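PDB 1XQI: nucleoside diphosphate kinase from Pyrobaculum aerophilum, which catalyses transfer of the gamma phosphate of ATP to nucleoside diphosphates, probably by a ping-pong mechanism through a phosphohistidine intermediate. Local coordinates for residues K133-T138 against G146-D151; T18-K23 against V171-S176. The protein carries 6 engineered substitutions. One frame throughout, in Å; residues are numbered along the deposited sequence.

Interaction 1: K133-T138 against G146-D151; sequences KLVGPT and GTIRGD
Val135 and Arg149 meet where helix 127-135 ends and the Kpn loop of NDP kinases begins, against the short helix 148-152 that lies within that loop. The last carbonyls of the first helix receive the first N-H groups of the second. Ile148 N donates to Leu134 O at 2.8 Å, and Arg149 N donates to Val135 O in the same way (158° at the hydrogen). A water also bridges Leu134 O and Gly146 O.

Beyond its backbone, Arg149 turns back along the outgoing chain. Its side chain bends at chi2 and again at chi3 (-93°), which carries the guanidinium over Val135. Val135 CG1 sits 3.4 Å above the centre of one guanidinium face, and Thr138 O lies over the opposite face. Pro137 O is at the edge and takes a weak bond from Arg149 NE, 3.3 Å long. Arg149 NH2 gives a second weak bond to Gly136 O at 3.1 Å. Two weak bonds and the contacts on both faces would limit its rotation.

Gly136 leaves the helix with positive phi (95°). A side chain there would jam against the preceding carbonyl O and run into Thr147 OG1. Thr147 is the N-cap of helix 148-152: its OG1 accepts from Gly150 N at 3.1 Å and also bonds to Pro144 O. Beside it, Ile148 CD1 touches Val135 CG2 at 4.1 Å and packs on helix 32-42. Thr138 and Arg149 probably bind ATP, as in relatives. This fold-back of the Kpn loop on helix 127-135, its arginine at the nucleotide site, is characteristic of NDP kinases.

Interaction 2: T18-K23 against V171-S176; sequences TLLILK and VHASDS
His172 and Ile21 face each other as a hydrogen-bonded antiparallel pair, with their side chains crossing at an angle on one face of the sheet. Ile21 N donates to His172 O at 2.9 Å, and His172 N returns a bond to Ile21 O at 3.1 Å. The imidazole has CG anti to the backbone N (chi1 161°). Its CD2 lies 4.0 Å from Ile21 CD1, while Leu19 CD1 approaches the ring edge near its plane. NE2 is held by Glu183 OE2, and the ring of Phe62 meets it edge-to-face.

On the other face, Val171 lies alongside Leu22, both pointing the same way, with CG1 against Leu22 CD1. Leu20 CD1 reaches across to Val171 CB at 3.9 Å. At the far end, Ser174 N bonds to Leu19 O, and Ser174 OG, which also binds Glu183 OE2, accepts a weak bond from Leu19 N.

Lys23 stretches out past Val171. Its CE comes 3.4 Å from Val171 O and 4.0 Å from His172 CB. NZ lies near Asn169 and bonds weakly to a bound Tris molecule. An alanine here would probably open a gap beside Val171 O and His172 CB and take a positive charge from the probable ATP site. The strands adjoin in the antiparallel sheet of the ferredoxin fold, and His172, the predicted phosphohistidine, stands on the edge strand as in other NDP kinases.

Interactions 1 and 2 have centres 12 Å apart and touch through Val171 and Leu20. Arg149 NH1 packs 3.0 Å from Val171 O, the same oxygen that Lys23 passes. Val135 CG1 lies 3.6 Å from Val171 CG2, and Val135 CG2 is 4.1 Å from Leu20 CD1. Val135 joins the end of helix 127-135 to the strands of interaction 2. The side chains of Arg149 and Lys23 come within about 5 Å of each other, and both approach Asn169. Bound Tris, probably from the crystallisation liquor, lies about 3 Å from the His172 side chain and about 4 Å from that of Thr138 (nearest atoms). This suggests that both contacts border one pocket, consistent with the nucleotide site.

Interaction 1: K133-T138 against G146-D151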
loop_
_atom_site.group_PDB
_atom_site.type_symbol
_atom_site.label_atom_id
_atom_site.label_comp_id
_atom_site.label_asym_id
_atom_site.label_seq_id
_atom_site.Cartn_x
_atom_site.Cartn_y
_atom_site.Cartn_z
ATOM N N LYS A 133 -5.817 0.621 -20.233
ATOM C CA LYS A 133 -7.232 0.809 -20.545
ATOM C C LYS A 133 -7.982 1.416 -19.346
ATOM O O LYS A 133 -8.717 2.417 -19.504
ATOM C CB LYS A 133 -7.894 -0.494 -21.023
ATOM C CG LYS A 133 -9.277 -0.315 -21.702
ATOM C CD LYS A 133 -10.087 -1.638 -21.768
ATOM C CE LYS A 133 -10.038 -2.376 -20.373
ATOM N NZ LYS A 133 -10.841 -3.609 -20.328
ATOM N N LEU A 134 -7.798 0.826 -18.160
ATOM C CA LEU A 134 -8.493 1.288 -16.970
ATOM C C LEU A 134 -8.174 2.747 -16.575
ATOM O O LEU A 134 -9.031 3.447 -16.012
ATOM C CB LEU A 134 -8.208 0.355 -15.804
ATOM C CG LEU A 134 -9.189 -0.768 -15.478
ATOM C CD1 LEU A 134 -9.748 -1.374 -16.724
ATOM C CD2 LEU A 134 -8.556 -1.861 -14.591
ATOM N N VAL A 135 -6.949 3.195 -16.868
ATOM C CA VAL A 135 -6.447 4.493 -16.432
ATOM C C VAL A 135 -6.980 5.608 -17.296
ATOM O O VAL A 135 -7.370 6.666 -16.774
ATOM C CB VAL A 135 -4.925 4.487 -16.432
ATOM C CG1 VAL A 135 -4.329 5.876 -16.652
ATOM C CG2 VAL A 135 -4.422 3.864 -15.164
ATOM N N GLY A 136 -7.011 5.368 -18.619
ATOM C CA GLY A 136 -7.503 6.331 -19.588
ATOM C C GLY A 136 -6.413 7.185 -20.210
ATOM O O GLY A 136 -5.240 7.104 -19.808
ATOM N N PRO A 137 -6.772 7.988 -21.237
ATOM C CA PRO A 137 -5.785 8.809 -21.954
ATOM C C PRO A 137 -5.131 9.850 -21.082
ATOM O O PRO A 137 -5.596 10.215 -20.019
ATOM C CB PRO A 137 -6.629 9.551 -23.014
ATOM C CG PRO A 137 -7.984 9.616 -22.403
ATOM C CD PRO A 137 -8.124 8.202 -21.784
ATOM N N THR A 138 -4.082 10.392 -21.623
ATOM C CA THR A 138 -3.240 11.342 -20.942
ATOM C C THR A 138 -3.933 12.569 -20.275
ATOM O O THR A 138 -3.609 12.924 -19.131
ATOM C CB THR A 138 -2.065 11.695 -21.897
ATOM O OG1 THR A 138 -1.033 12.290 -21.143
ATOM C CG2 THR A 138 -2.485 12.624 -23.086
ATOM N N GLY A 146 -15.547 6.345 -16.295
ATOM C CA GLY A 146 -15.285 4.926 -16.115
ATOM C C GLY A 146 -13.811 4.690 -15.956
ATOM O O GLY A 146 -13.420 3.799 -15.233
ATOM N N THR A 147 -12.990 5.479 -16.649
ATOM C CA THR A 147 -11.518 5.387 -16.533
ATOM C C THR A 147 -11.051 6.146 -15.316
ATOM O O THR A 147 -11.751 7.050 -14.837
ATOM C CB THR A 147 -10.731 5.947 -17.758
ATOM O OG1 THR A 147 -10.803 7.383 -17.739
ATOM C CG2 THR A 147 -11.230 5.311 -19.116
ATOM N N ILE A 148 -9.880 5.770 -14.802
ATOM C CA ILE A 148 -9.362 6.426 -13.608
ATOM C C ILE A 148 -9.187 7.957 -13.838
ATOM O O ILE A 148 -9.635 8.749 -13.005
ATOM C CB ILE A 148 -8.131 5.703 -13.006
ATOM C CG1 ILE A 148 -8.521 4.295 -12.532
ATOM C CG2 ILE A 148 -7.564 6.484 -11.832
ATOM C CD1 ILE A 148 -7.318 3.374 -12.237
ATOM N N ARG A 149 -8.625 8.372 -14.967
ATOM C CA ARG A 149 -8.328 9.771 -15.162
ATOM C C ARG A 149 -9.615 10.584 -15.405
ATOM O O ARG A 149 -9.724 11.737 -14.952
ATOM C CB ARG A 149 -7.180 9.987 -16.176
ATOM C CG ARG A 149 -5.967 9.111 -15.772
ATOM C CD ARG A 149 -4.561 9.647 -15.969
ATOM N NE ARG A 149 -4.077 9.217 -17.255
ATOM C CZ ARG A 149 -2.829 8.824 -17.568
ATOM N NH1 ARG A 149 -1.803 8.809 -16.697
ATOM N NH2 ARG A 149 -2.616 8.464 -18.820
ATOM N N GLY A 150 -10.640 9.974 -16.004
ATOM C CA GLY A 150 -11.902 10.731 -16.207
ATOM C C GLY A 150 -12.749 10.848 -14.933
ATOM O O GLY A 150 -13.489 11.817 -14.738
ATOM N N ASP A 151 -12.684 9.855 -14.069
ATOM C CA ASP A 151 -13.489 9.916 -12.859
ATOM C C ASP A 151 -12.853 10.741 -11.750
ATOM O O ASP A 151 -13.589 11.271 -10.913
ATOM C CB ASP A 151 -13.881 8.522 -12.335
ATOM C CG ASP A 151 -14.767 7.768 -13.287
ATOM O OD1 ASP A 151 -14.625 6.535 -13.328
ATOM O OD2 ASP A 151 -15.587 8.378 -14.021
HETATM O O HOH W 1 -11.181 2.232 -13.866
#

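Interaction 2: T18-K23 against V171-S176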
loop_
_atom_site.group_PDB
_atom_site.type_symbol
_atom_site.label_atom_id
_atom_site.label_comp_id
_atom_site.label_asym_id
_atom_site.label_seq_id
_atom_site.Cartn_x
_atom_site.Cartn_y
_atom_site.Cartn_z
ATOM N N THR A 18 2.789 -5.300 -14.431
ATOM C CA THR A 18 3.015 -3.924 -14.855
ATOM C C THR A 18 3.241 -3.043 -13.643
ATOM O O THR A 18 2.889 -3.418 -12.536
ATOM C CB THR A 18 1.847 -3.396 -15.731
ATOM O OG1 THR A 18 2.205 -2.129 -16.304
ATOM C CG2 THR A 18 0.530 -3.301 -14.897
ATOM N N LEU A 19 3.840 -1.880 -13.850
ATOM C CA LEU A 19 4.136 -0.987 -12.749
ATOM C C LEU A 19 3.175 0.192 -12.817
ATOM O O LEU A 19 3.035 0.860 -13.877
ATOM C CB LEU A 19 5.585 -0.504 -12.881
ATOM C CG LEU A 19 6.336 0.304 -11.810
ATOM C CD1 LEU A 19 5.801 1.695 -11.673
ATOM C CD2 LEU A 19 6.313 -0.425 -10.482
ATOM N N LEU A 20 2.533 0.458 -11.686
ATOM C CA LEU A 20 1.677 1.616 -11.536
ATOM C C LEU A 20 2.167 2.494 -10.383
ATOM O O LEU A 20 2.485 1.992 -9.317
ATOM C CB LEU A 20 0.210 1.177 -11.331
ATOM C CG LEU A 20 -0.690 2.417 -11.273
ATOM C CD1 LEU A 20 -1.499 2.726 -12.572
ATOM C CD2 LEU A 20 -1.550 2.320 -10.036
ATOM N N ILE A 21 2.221 3.809 -10.602
ATOM C CA ILE A 21 2.602 4.778 -9.546
ATOM C C ILE A 21 1.461 5.739 -9.282
ATOM O O ILE A 21 0.997 6.406 -10.210
ATOM C CB ILE A 21 3.804 5.653 -9.960
ATOM C CG1 ILE A 21 4.948 4.752 -10.461
ATOM C CG2 ILE A 21 4.218 6.585 -8.782
ATOM C CD1 ILE A 21 6.184 5.486 -10.903
ATOM N N LEU A 22 0.982 5.795 -8.043
ATOM C CA LEU A 22 0.088 6.871 -7.662
ATOM C C LEU A 22 1.002 8.048 -7.329
ATOM O O LEU A 22 1.890 7.918 -6.497
ATOM C CB LEU A 22 -0.846 6.490 -6.504
ATOM C CG LEU A 22 -1.984 5.504 -6.829
ATOM C CD1 LEU A 22 -2.287 5.359 -8.306
ATOM C CD2 LEU A 22 -1.735 4.099 -6.275
ATOM N N LYS A 23 0.779 9.168 -8.014
ATOM C CA LYS A 23 1.621 10.387 -7.949
ATOM C C LYS A 23 1.205 11.249 -6.779
ATOM O O LYS A 23 0.137 11.032 -6.199
ATOM C CB LYS A 23 1.478 11.187 -9.249
ATOM C CG LYS A 23 1.713 10.373 -10.520
ATOM C CD LYS A 23 1.898 11.281 -11.739
ATOM C CE LYS A 23 2.484 10.506 -12.947
ATOM N NZ LYS A 23 2.315 11.287 -14.228
ATOM N N VAL A 171 -1.507 9.128 -12.190
ATOM C CA VAL A 171 -0.741 7.894 -12.250
ATOM C C VAL A 171 0.209 7.839 -13.430
ATOM O O VAL A 171 0.071 8.605 -14.412
ATOM C CB VAL A 171 -1.677 6.651 -12.287
ATOM C CG1 VAL A 171 -2.772 6.775 -11.222
ATOM C CG2 VAL A 171 -2.322 6.450 -13.658
ATOM N N HIS A 172 1.192 6.944 -13.292
ATOM C CA HIS A 172 2.046 6.472 -14.370
ATOM C C HIS A 172 1.898 4.961 -14.486
ATOM O O HIS A 172 2.012 4.246 -13.477
ATOM C CB HIS A 172 3.518 6.767 -14.071
ATOM C CG HIS A 172 4.469 5.939 -14.883
ATOM N ND1 HIS A 172 4.944 6.342 -16.109
ATOM C CD2 HIS A 172 5.018 4.717 -14.651
ATOM C CE1 HIS A 172 5.749 5.416 -16.600
ATOM N NE2 HIS A 172 5.815 4.421 -15.735
ATOM N N ALA A 173 1.660 4.488 -15.699
ATOM C CA ALA A 173 1.526 3.080 -16.008
ATOM C C ALA A 173 2.567 2.707 -17.061
ATOM O O ALA A 173 2.810 3.501 -18.001
ATOM C CB ALA A 173 0.124 2.755 -16.530
ATOM N N SER A 174 3.176 1.513 -16.920
ATOM C CA SER A 174 4.110 1.058 -17.914
ATOM C C SER A 174 3.361 1.009 -19.231
ATOM O O SER A 174 2.175 0.653 -19.273
ATOM C CB SER A 174 4.703 -0.302 -17.578
ATOM O OG SER A 174 5.396 -0.270 -16.336
ATOM N N ASP A 175 4.052 1.422 -20.295
ATOM C CA ASP A 175 3.414 1.581 -21.583
ATOM C C ASP A 175 3.761 0.445 -22.464
ATOM O O ASP A 175 3.420 0.506 -23.620
ATOM C CB ASP A 175 3.784 2.914 -22.282
ATOM C CG ASP A 175 5.221 2.907 -22.879
ATOM O OD1 ASP A 175 5.547 3.868 -23.629
ATOM O OD2 ASP A 175 6.025 1.956 -22.601
ATOM N N SER A 176 4.479 -0.549 -21.949
ATOM C CA SER A 176 4.781 -1.801 -22.700
ATOM C C SER A 176 5.396 -2.821 -21.746
ATOM O O SER A 176 6.020 -2.389 -20.774
ATOM C CB SER A 176 5.748 -1.549 -23.880
ATOM O OG SER A 176 7.066 -1.340 -23.425
HETATM O O HOH W 2 0.338 -0.430 -17.950
#